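PDB 3UOR: ABC transporter sugar binding protein from Xanthomonas axonopodis pv. citri, which probably binds maltose or a related sugar in the periplasm and delivers it to the membrane part of an ABC importer. Local coordinates for residues 376-390 with 401-413. Sequence-based numbering, arbitrary orientation.
Sequences EWERIVQEMRLVTER and AVQELDQRVDEIL
Helices 377-390 and 401-412 run antiparallel, their axes 9.8 Å apart at closest approach and 158° between their N-to-C directions, and pair I380 with V409, M384 with L405 and V387 with A401. They form a helical hairpin near the C-terminal end of this periplasmic binding protein, with F218 and helix 221-235 packing against it. At the closed end of the hairpin, V387 has CG1 anti to its backbone N (chi1 161°), which lays that methyl 3.6 Å from A401 CB. L405 presses its CD1 methyl into the backbone of the facing helix, 3.6 Å from M384 N, while CD2 lies near M384 CB. I380 and V409 meet at about a right angle, CD1 of the former 3.9 Å from CG1 of the latter. I412 packs against three polar residues of the facing segment: CD1 touches the E383 CG methylene, CG2 abuts E376 CB, and the same CG2 sits centrally over one face of the R379 guanidinium, 3.8 Å above its plane. At the open end a water donates to both E376 OE1 and I412 O, bridging the two segments. Flanking the closed end, the carboxylate of E404 and the guanidinium of R390 form a salt bridge, and Q396 from the connecting turn ties both partners together by bonding R390 NE and E404 OE1; the ion pair itself is short, R390 NH2 to E404 OE2 at 2.6 Å.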
ATOM      1  N   GLU A 376      -6.328  -7.313  13.884  1.00 30.81           N
ATOM      2  CA  GLU A 376      -7.475  -6.402  13.797  1.00 41.25           C
ATOM      3  C   GLU A 376      -7.202  -5.056  13.110  1.00 41.22           C
ATOM      4  O   GLU A 376      -8.047  -4.143  13.131  1.00 34.24           O
ATOM      5  CB  GLU A 376      -8.159  -6.237  15.160  1.00 39.78           C
ATOM      6  CG  GLU A 376      -7.246  -6.197  16.359  1.00 47.18           C
ATOM      7  CD  GLU A 376      -6.674  -7.563  16.781  1.00 43.24           C
ATOM      8  OE1 GLU A 376      -7.385  -8.413  17.363  1.00 37.59           O
ATOM      9  OE2 GLU A 376      -5.471  -7.765  16.570  1.00 44.30           O
ATOM     10  N   TRP A 377      -6.042  -4.949  12.466  1.00 30.37           N
ATOM     11  CA  TRP A 377      -5.663  -3.700  11.798  1.00 30.47           C
ATOM     12  C   TRP A 377      -6.689  -3.197  10.767  1.00 34.77           C
ATOM     13  O   TRP A 377      -6.994  -2.018  10.728  1.00 31.76           O
ATOM     14  CB  TRP A 377      -4.258  -3.769  11.157  1.00 27.67           C
ATOM     15  CG  TRP A 377      -3.910  -2.446  10.592  1.00 25.48           C
ATOM     16  CD1 TRP A 377      -3.843  -2.102   9.267  1.00 23.41           C
ATOM     17  CD2 TRP A 377      -3.684  -1.242  11.333  1.00 24.02           C
ATOM     18  NE1 TRP A 377      -3.537  -0.765   9.151  1.00 23.34           N
ATOM     19  CE2 TRP A 377      -3.453  -0.218  10.409  1.00 23.55           C
ATOM     20  CE3 TRP A 377      -3.624  -0.945  12.698  1.00 24.50           C
ATOM     21  CZ2 TRP A 377      -3.168   1.089  10.803  1.00 28.32           C
ATOM     22  CZ3 TRP A 377      -3.348   0.328  13.086  1.00 25.87           C
ATOM     23  CH2 TRP A 377      -3.119   1.343  12.145  1.00 33.22           C
ATOM     24  N   GLU A 378      -7.224  -4.068   9.932  1.00 31.81           N
ATOM     25  CA  GLU A 378      -8.187  -3.594   8.942  1.00 40.01           C
ATOM     26  C   GLU A 378      -9.435  -2.986   9.581  1.00 37.75           C
ATOM     27  O   GLU A 378      -9.907  -1.953   9.129  1.00 41.37           O
ATOM     28  CB  GLU A 378      -8.581  -4.698   7.968  1.00 46.69           C
ATOM     29  CG  GLU A 378      -7.562  -4.878   6.851  1.00 71.73           C
ATOM     30  CD  GLU A 378      -8.085  -5.739   5.708  1.00 89.51           C
ATOM     31  OE1 GLU A 378      -8.341  -6.946   5.926  1.00 85.03           O
ATOM     32  OE2 GLU A 378      -8.239  -5.202   4.587  1.00 99.45           O
ATOM     33  N   ARG A 379      -9.964  -3.616  10.627  1.00 29.55           N
ATOM     34  CA  ARG A 379     -11.087  -3.045  11.365  1.00 33.76           C
ATOM     35  C   ARG A 379     -10.705  -1.668  11.916  1.00 33.37           C
ATOM     36  O   ARG A 379     -11.452  -0.707  11.815  1.00 37.70           O
ATOM     37  CB  ARG A 379     -11.493  -3.959  12.522  1.00 33.28           C
ATOM     38  CG  ARG A 379     -12.181  -5.249  12.085  1.00 49.58           C
ATOM     39  CD  ARG A 379     -12.174  -6.303  13.199  1.00 55.83           C
ATOM     40  NE  ARG A 379     -13.179  -6.040  14.230  1.00 66.75           N
ATOM     41  CZ  ARG A 379     -13.144  -6.566  15.454  1.00 69.75           C
ATOM     42  NH1 ARG A 379     -12.137  -7.370  15.792  1.00 63.92           N
ATOM     43  NH2 ARG A 379     -14.108  -6.283  16.340  1.00 68.23           N
ATOM     44  N   ILE A 380      -9.518  -1.579  12.487  1.00 30.35           N
ATOM     45  CA  ILE A 380      -9.063  -0.329  13.058  1.00 31.71           C
ATOM     46  C   ILE A 380      -9.059   0.828  12.050  1.00 32.01           C
ATOM     47  O   ILE A 380      -9.584   1.906  12.348  1.00 34.30           O
ATOM     48  CB  ILE A 380      -7.700  -0.519  13.748  1.00 28.17           C
ATOM     49  CG1 ILE A 380      -7.906  -1.365  15.006  1.00 29.88           C
ATOM     50  CG2 ILE A 380      -7.065   0.826  14.071  1.00 27.13           C
ATOM     51  CD1 ILE A 380      -6.621  -1.966  15.586  1.00 24.85           C
ATOM     52  N   VAL A 381      -8.512   0.624  10.851  1.00 33.77           N
ATOM     53  CA  VAL A 381      -8.470   1.738   9.908  1.00 34.13           C
ATOM     54  C   VAL A 381      -9.832   2.077   9.370  1.00 32.56           C
ATOM     55  O   VAL A 381     -10.054   3.220   9.005  1.00 36.36           O
ATOM     56  CB  VAL A 381      -7.467   1.602   8.719  1.00 33.67           C
ATOM     57  CG1 VAL A 381      -6.059   1.595   9.210  1.00 36.01           C
ATOM     58  CG2 VAL A 381      -7.768   0.401   7.885  1.00 26.35           C
ATOM     59  N   GLN A 382     -10.739   1.102   9.304  1.00 33.38           N
ATOM     60  CA  GLN A 382     -12.121   1.423   8.975  1.00 30.32           C
ATOM     61  C   GLN A 382     -12.734   2.371  10.008  1.00 38.50           C
ATOM     62  O   GLN A 382     -13.412   3.315   9.636  1.00 41.89           O
ATOM     63  CB  GLN A 382     -12.992   0.171   8.805  1.00 41.37           C
ATOM     64  CG  GLN A 382     -12.700  -0.636   7.519  1.00 49.04           C
ATOM     65  CD  GLN A 382     -12.518   0.245   6.270  1.00 60.37           C
ATOM     66  OE1 GLN A 382     -13.178   1.278   6.112  1.00 70.37           O
ATOM     67  NE2 GLN A 382     -11.623  -0.172   5.379  1.00 55.68           N
ATOM     68  N   GLU A 383     -12.519   2.125  11.298  1.00 31.21           N
ATOM     69  CA  GLU A 383     -12.996   3.076  12.314  1.00 28.61           C
ATOM     70  C   GLU A 383     -12.330   4.439  12.116  1.00 35.05           C
ATOM     71  O   GLU A 383     -12.991   5.465  12.174  1.00 31.78           O
ATOM     72  CB  GLU A 383     -12.714   2.587  13.733  1.00 25.36           C
ATOM     73  CG  GLU A 383     -13.448   1.302  14.097  1.00 40.78           C
ATOM     74  CD  GLU A 383     -14.957   1.495  14.100  1.00 40.72           C
ATOM     75  OE1 GLU A 383     -15.411   2.595  14.475  1.00 44.32           O
ATOM     76  OE2 GLU A 383     -15.667   0.554  13.721  1.00 47.27           O
ATOM     77  N   MET A 384     -11.024   4.443  11.849  1.00 25.30           N
ATOM     78  CA  MET A 384     -10.305   5.698  11.747  1.00 28.26           C
ATOM     79  C   MET A 384     -10.960   6.536  10.668  1.00 34.10           C
ATOM     80  O   MET A 384     -11.171   7.724  10.836  1.00 33.20           O
ATOM     81  CB  MET A 384      -8.834   5.480  11.376  1.00 20.76           C
ATOM     82  CG  MET A 384      -8.126   6.770  10.906  1.00 25.97           C
ATOM     83  SD  MET A 384      -6.472   6.412  10.318  1.00 36.62           S
ATOM     84  CE  MET A 384      -6.890   5.758   8.705  1.00 27.16           C
ATOM     85  N   ARG A 385     -11.268   5.909   9.547  1.00 30.88           N
ATOM     86  CA  ARG A 385     -11.784   6.638   8.413  1.00 35.63           C
ATOM     87  C   ARG A 385     -13.214   7.154   8.685  1.00 38.11           C
ATOM     88  O   ARG A 385     -13.596   8.236   8.224  1.00 28.66           O
ATOM     89  CB  ARG A 385     -11.786   5.721   7.205  1.00 40.89           C
ATOM     90  CG  ARG A 385     -12.365   6.359   6.002  1.00 53.38           C
ATOM     91  CD  ARG A 385     -12.717   5.323   4.985  1.00 63.75           C
ATOM     92  NE  ARG A 385     -13.906   4.544   5.322  1.00 71.16           N
ATOM     93  CZ  ARG A 385     -15.116   5.064   5.491  1.00 77.19           C
ATOM     94  NH1 ARG A 385     -15.306   6.385   5.415  1.00 72.02           N
ATOM     95  NH2 ARG A 385     -16.132   4.258   5.762  1.00 83.55           N
ATOM     96  N   LEU A 386     -14.002   6.384   9.430  1.00 30.10           N
ATOM     97  CA  LEU A 386     -15.369   6.807   9.737  1.00 33.25           C
ATOM     98  C   LEU A 386     -15.333   8.057  10.583  1.00 32.73           C
ATOM     99  O   LEU A 386     -16.122   8.972  10.399  1.00 42.00           O
ATOM    100  CB  LEU A 386     -16.141   5.724  10.495  1.00 36.78           C
ATOM    101  CG  LEU A 386     -16.564   4.511   9.667  1.00 56.90           C
ATOM    102  CD1 LEU A 386     -17.336   3.510  10.528  1.00 54.45           C
ATOM    103  CD2 LEU A 386     -17.400   4.958   8.481  1.00 63.62           C
ATOM    104  N   VAL A 387     -14.414   8.082  11.530  1.00 34.54           N
ATOM    105  CA  VAL A 387     -14.278   9.214  12.432  1.00 35.49           C
ATOM    106  C   VAL A 387     -13.764  10.427  11.687  1.00 38.63           C
ATOM    107  O   VAL A 387     -14.247  11.532  11.893  1.00 41.59           O
ATOM    108  CB  VAL A 387     -13.337   8.890  13.585  1.00 34.52           C
ATOM    109  CG1 VAL A 387     -12.850  10.146  14.218  1.00 41.05           C
ATOM    110  CG2 VAL A 387     -14.061   8.034  14.608  1.00 30.92           C
ATOM    111  N   THR A 388     -12.798  10.235  10.794  1.00 27.80           N
ATOM    112  CA  THR A 388     -12.216  11.398  10.126  1.00 34.51           C
ATOM    113  C   THR A 388     -13.208  12.044   9.156  1.00 33.48           C
ATOM    114  O   THR A 388     -13.235  13.260   9.008  1.00 37.83           O
ATOM    115  CB  THR A 388     -10.888  11.063   9.401  1.00 34.51           C
ATOM    116  OG1 THR A 388     -11.136  10.077   8.390  1.00 35.01           O
ATOM    117  CG2 THR A 388      -9.882  10.514  10.389  1.00 31.05           C
ATOM    118  N   GLU A 389     -14.025  11.235   8.495  1.00 30.62           N
ATOM    119  CA  GLU A 389     -15.027  11.799   7.608  1.00 38.96           C
ATOM    120  C   GLU A 389     -16.028  12.628   8.420  1.00 43.42           C
ATOM    121  O   GLU A 389     -16.566  13.625   7.939  1.00 38.52           O
ATOM    122  CB  GLU A 389     -15.736  10.701   6.844  1.00 41.86           C
ATOM    123  CG  GLU A 389     -16.806  11.194   5.904  1.00 43.50           C
ATOM    124  CD  GLU A 389     -17.455  10.055   5.152  1.00 60.45           C
ATOM    125  OE1 GLU A 389     -17.453   8.918   5.679  1.00 76.91           O
ATOM    126  OE2 GLU A 389     -17.967  10.287   4.043  1.00 59.22           O
ATOM    127  N   ARG A 390     -16.253  12.235   9.666  1.00 38.11           N
ATOM    128  CA  ARG A 390     -17.166  12.983  10.528  1.00 37.99           C
ATOM    129  C   ARG A 390     -16.532  14.307  10.933  1.00 41.23           C
ATOM    130  O   ARG A 390     -17.203  15.334  11.001  1.00 38.61           O
ATOM    131  CB  ARG A 390     -17.506  12.179  11.776  1.00 38.41           C
ATOM    132  CG  ARG A 390     -18.912  12.391  12.277  1.00 59.65           C
ATOM    133  CD  ARG A 390     -19.422  11.096  12.885  1.00 67.80           C
ATOM    134  NE  ARG A 390     -18.530  10.656  13.951  1.00 69.57           N
ATOM    135  CZ  ARG A 390     -18.222   9.390  14.207  1.00 61.94           C
ATOM    136  NH1 ARG A 390     -18.736   8.410  13.467  1.00 56.88           N
ATOM    137  NH2 ARG A 390     -17.398   9.106  15.207  1.00 57.86           N
ATOM    138  N   ALA A 401     -12.936  13.448  18.405  1.00 33.61           N
ATOM    139  CA  ALA A 401     -12.631  12.445  17.383  1.00 34.62           C
ATOM    140  C   ALA A 401     -11.650  11.421  17.930  1.00 34.76           C
ATOM    141  O   ALA A 401     -11.939  10.230  17.936  1.00 35.11           O
ATOM    142  CB  ALA A 401     -12.050  13.103  16.138  1.00 33.95           C
ATOM    143  N   VAL A 402     -10.495  11.875  18.409  1.00 35.31           N
ATOM    144  CA  VAL A 402      -9.432  10.932  18.792  1.00 38.31           C
ATOM    145  C   VAL A 402      -9.787  10.147  20.069  1.00 39.81           C
ATOM    146  O   VAL A 402      -9.417   8.984  20.239  1.00 41.16           O
ATOM    147  CB  VAL A 402      -8.050  11.628  18.900  1.00 33.39           C
ATOM    148  CG1 VAL A 402      -7.695  12.308  17.566  1.00 26.57           C
ATOM    149  CG2 VAL A 402      -8.063  12.667  20.020  1.00 37.15           C
ATOM    150  N   GLN A 403     -10.537  10.780  20.954  1.00 36.80           N
ATOM    151  CA  GLN A 403     -11.006  10.122  22.166  1.00 43.12           C
ATOM    152  C   GLN A 403     -11.933   8.967  21.789  1.00 36.02           C
ATOM    153  O   GLN A 403     -11.834   7.841  22.306  1.00 34.66           O
ATOM    154  CB  GLN A 403     -11.773  11.139  23.027  1.00 39.91           C
ATOM    155  CG  GLN A 403     -12.339  10.566  24.314  1.00 71.35           C
ATOM    156  CD  GLN A 403     -11.594  11.066  25.543  1.00 95.06           C
ATOM    157  OE1 GLN A 403     -10.909  12.092  25.492  1.00100.31           O
ATOM    158  NE2 GLN A 403     -11.724  10.342  26.653  1.00100.42           N
ATOM    159  N   GLU A 404     -12.848   9.271  20.884  1.00 31.36           N
ATOM    160  CA  GLU A 404     -13.838   8.308  20.442  1.00 35.42           C
ATOM    161  C   GLU A 404     -13.156   7.195  19.651  1.00 37.77           C
ATOM    162  O   GLU A 404     -13.474   6.025  19.831  1.00 36.13           O
ATOM    163  CB  GLU A 404     -14.882   9.012  19.574  1.00 31.26           C
ATOM    164  CG  GLU A 404     -15.889   8.074  18.962  1.00 48.64           C
ATOM    165  CD  GLU A 404     -17.039   8.782  18.247  1.00 59.81           C
ATOM    166  OE1 GLU A 404     -17.176  10.027  18.333  1.00 48.75           O
ATOM    167  OE2 GLU A 404     -17.819   8.062  17.593  1.00 71.72           O
ATOM    168  N   LEU A 405     -12.213   7.561  18.779  1.00 29.87           N
ATOM    169  CA  LEU A 405     -11.492   6.555  17.985  1.00 34.39           C
ATOM    170  C   LEU A 405     -10.770   5.574  18.897  1.00 31.11           C
ATOM    171  O   LEU A 405     -10.937   4.366  18.751  1.00 34.53           O
ATOM    172  CB  LEU A 405     -10.519   7.210  17.003  1.00 25.90           C
ATOM    173  CG  LEU A 405      -9.735   6.312  16.048  1.00 31.68           C
ATOM    174  CD1 LEU A 405     -10.644   5.336  15.287  1.00 26.45           C
ATOM    175  CD2 LEU A 405      -8.982   7.194  15.072  1.00 27.90           C
ATOM    176  N   ASP A 406      -9.992   6.087  19.850  1.00 30.63           N
ATOM    177  CA  ASP A 406      -9.375   5.220  20.861  1.00 30.38           C
ATOM    178  C   ASP A 406     -10.369   4.299  21.596  1.00 38.22           C
ATOM    179  O   ASP A 406     -10.059   3.120  21.845  1.00 28.92           O
ATOM    180  CB  ASP A 406      -8.522   6.022  21.862  1.00 28.47           C
ATOM    181  CG  ASP A 406      -7.079   6.210  21.373  1.00 34.49           C
ATOM    182  OD1 ASP A 406      -6.697   5.559  20.368  1.00 32.84           O
ATOM    183  OD2 ASP A 406      -6.323   6.984  22.000  1.00 40.36           O
ATOM    184  N   GLN A 407     -11.547   4.821  21.946  1.00 32.66           N
ATOM    185  CA  GLN A 407     -12.566   3.985  22.570  1.00 31.09           C
ATOM    186  C   GLN A 407     -12.943   2.845  21.645  1.00 30.57           C
ATOM    187  O   GLN A 407     -12.991   1.710  22.073  1.00 35.00           O
ATOM    188  CB  GLN A 407     -13.837   4.770  22.930  1.00 31.48           C
ATOM    189  CG  GLN A 407     -13.696   5.732  24.088  1.00 52.29           C
ATOM    190  CD  GLN A 407     -15.022   6.411  24.431  1.00 67.44           C
ATOM    191  OE1 GLN A 407     -15.100   7.642  24.543  1.00 67.39           O
ATOM    192  NE2 GLN A 407     -16.078   5.603  24.584  1.00 68.99           N
ATOM    193  N   ARG A 408     -13.232   3.145  20.382  1.00 28.55           N
ATOM    194  CA  ARG A 408     -13.585   2.089  19.432  1.00 29.80           C
ATOM    195  C   ARG A 408     -12.421   1.107  19.275  1.00 31.64           C
ATOM    196  O   ARG A 408     -12.615  -0.107  19.262  1.00 34.18           O
ATOM    197  CB  ARG A 408     -13.971   2.677  18.068  1.00 31.01           C
ATOM    198  CG  ARG A 408     -15.242   3.571  18.091  1.00 43.58           C
ATOM    199  CD  ARG A 408     -16.463   2.835  18.692  1.00 55.17           C
ATOM    200  NE  ARG A 408     -17.166   3.697  19.645  1.00 71.62           N
ATOM    201  CZ  ARG A 408     -17.271   3.454  20.947  1.00 72.53           C
ATOM    202  NH1 ARG A 408     -16.757   2.356  21.457  1.00 72.26           N
ATOM    203  NH2 ARG A 408     -17.904   4.305  21.738  1.00 85.39           N
ATOM    204  N   VAL A 409     -11.204   1.625  19.170  1.00 29.71           N
ATOM    205  CA  VAL A 409     -10.054   0.746  18.923  1.00 30.30           C
ATOM    206  C   VAL A 409      -9.769  -0.131  20.147  1.00 28.07           C
ATOM    207  O   VAL A 409      -9.502  -1.318  20.016  1.00 36.64           O
ATOM    208  CB  VAL A 409      -8.810   1.540  18.474  1.00 31.88           C
ATOM    209  CG1 VAL A 409      -7.569   0.618  18.356  1.00 24.07           C
ATOM    210  CG2 VAL A 409      -9.107   2.241  17.133  1.00 26.26           C
ATOM    211  N   ASP A 410      -9.893   0.446  21.335  1.00 27.45           N
ATOM    212  CA  ASP A 410      -9.755  -0.315  22.571  1.00 28.79           C
ATOM    213  C   ASP A 410     -10.752  -1.470  22.679  1.00 34.90           C
ATOM    214  O   ASP A 410     -10.401  -2.533  23.201  1.00 35.71           O
ATOM    215  CB  ASP A 410      -9.850   0.623  23.783  1.00 30.81           C
ATOM    216  CG  ASP A 410      -8.624   1.522  23.908  1.00 34.96           C
ATOM    217  OD1 ASP A 410      -7.683   1.323  23.128  1.00 34.88           O
ATOM    218  OD2 ASP A 410      -8.584   2.402  24.785  1.00 40.11           O
ATOM    219  N   GLU A 411     -11.982  -1.274  22.189  1.00 28.30           N
ATOM    220  CA  GLU A 411     -12.947  -2.382  22.113  1.00 27.31           C
ATOM    221  C   GLU A 411     -12.514  -3.427  21.100  1.00 30.06           C
ATOM    222  O   GLU A 411     -12.506  -4.635  21.387  1.00 26.88           O
ATOM    223  CB  GLU A 411     -14.356  -1.867  21.779  1.00 29.54           C
ATOM    224  CG  GLU A 411     -14.812  -0.843  22.772  1.00 34.96           C
ATOM    225  CD  GLU A 411     -16.142  -0.213  22.411  1.00 44.10           C
ATOM    226  OE1 GLU A 411     -16.566  -0.361  21.240  1.00 38.46           O
ATOM    227  OE2 GLU A 411     -16.744   0.436  23.309  1.00 46.51           O
ATOM    228  N   ILE A 412     -12.141  -2.976  19.907  1.00 28.81           N
ATOM    229  CA  ILE A 412     -11.652  -3.909  18.883  1.00 31.70           C
ATOM    230  C   ILE A 412     -10.494  -4.777  19.413  1.00 27.51           C
ATOM    231  O   ILE A 412     -10.432  -5.992  19.167  1.00 30.17           O
ATOM    232  CB  ILE A 412     -11.251  -3.149  17.601  1.00 36.39           C
ATOM    233  CG1 ILE A 412     -12.506  -2.586  16.922  1.00 37.62           C
ATOM    234  CG2 ILE A 412     -10.479  -4.055  16.667  1.00 26.38           C
ATOM    235  CD1 ILE A 412     -12.237  -1.533  15.902  1.00 37.91           C
ATOM    236  N   LEU A 413      -9.611  -4.167  20.195  1.00 27.10           N
ATOM    237  CA  LEU A 413      -8.422  -4.865  20.692  1.00 31.62           C
ATOM    238  C   LEU A 413      -8.678  -5.627  21.985  1.00 36.53           C
ATOM    239  O   LEU A 413      -7.746  -6.170  22.574  1.00 32.64           O
ATOM    240  CB  LEU A 413      -7.272  -3.868  20.903  1.00 28.88           C
ATOM    241  CG  LEU A 413      -6.721  -3.208  19.626  1.00 36.15           C
ATOM    242  CD1 LEU A 413      -5.762  -2.066  19.945  1.00 31.72           C
ATOM    243  CD2 LEU A 413      -6.037  -4.251  18.762  1.00 29.19           C
TER
HETATM  244  O   HOH W   1      -8.859  -8.240  19.863  1.00 29.82           O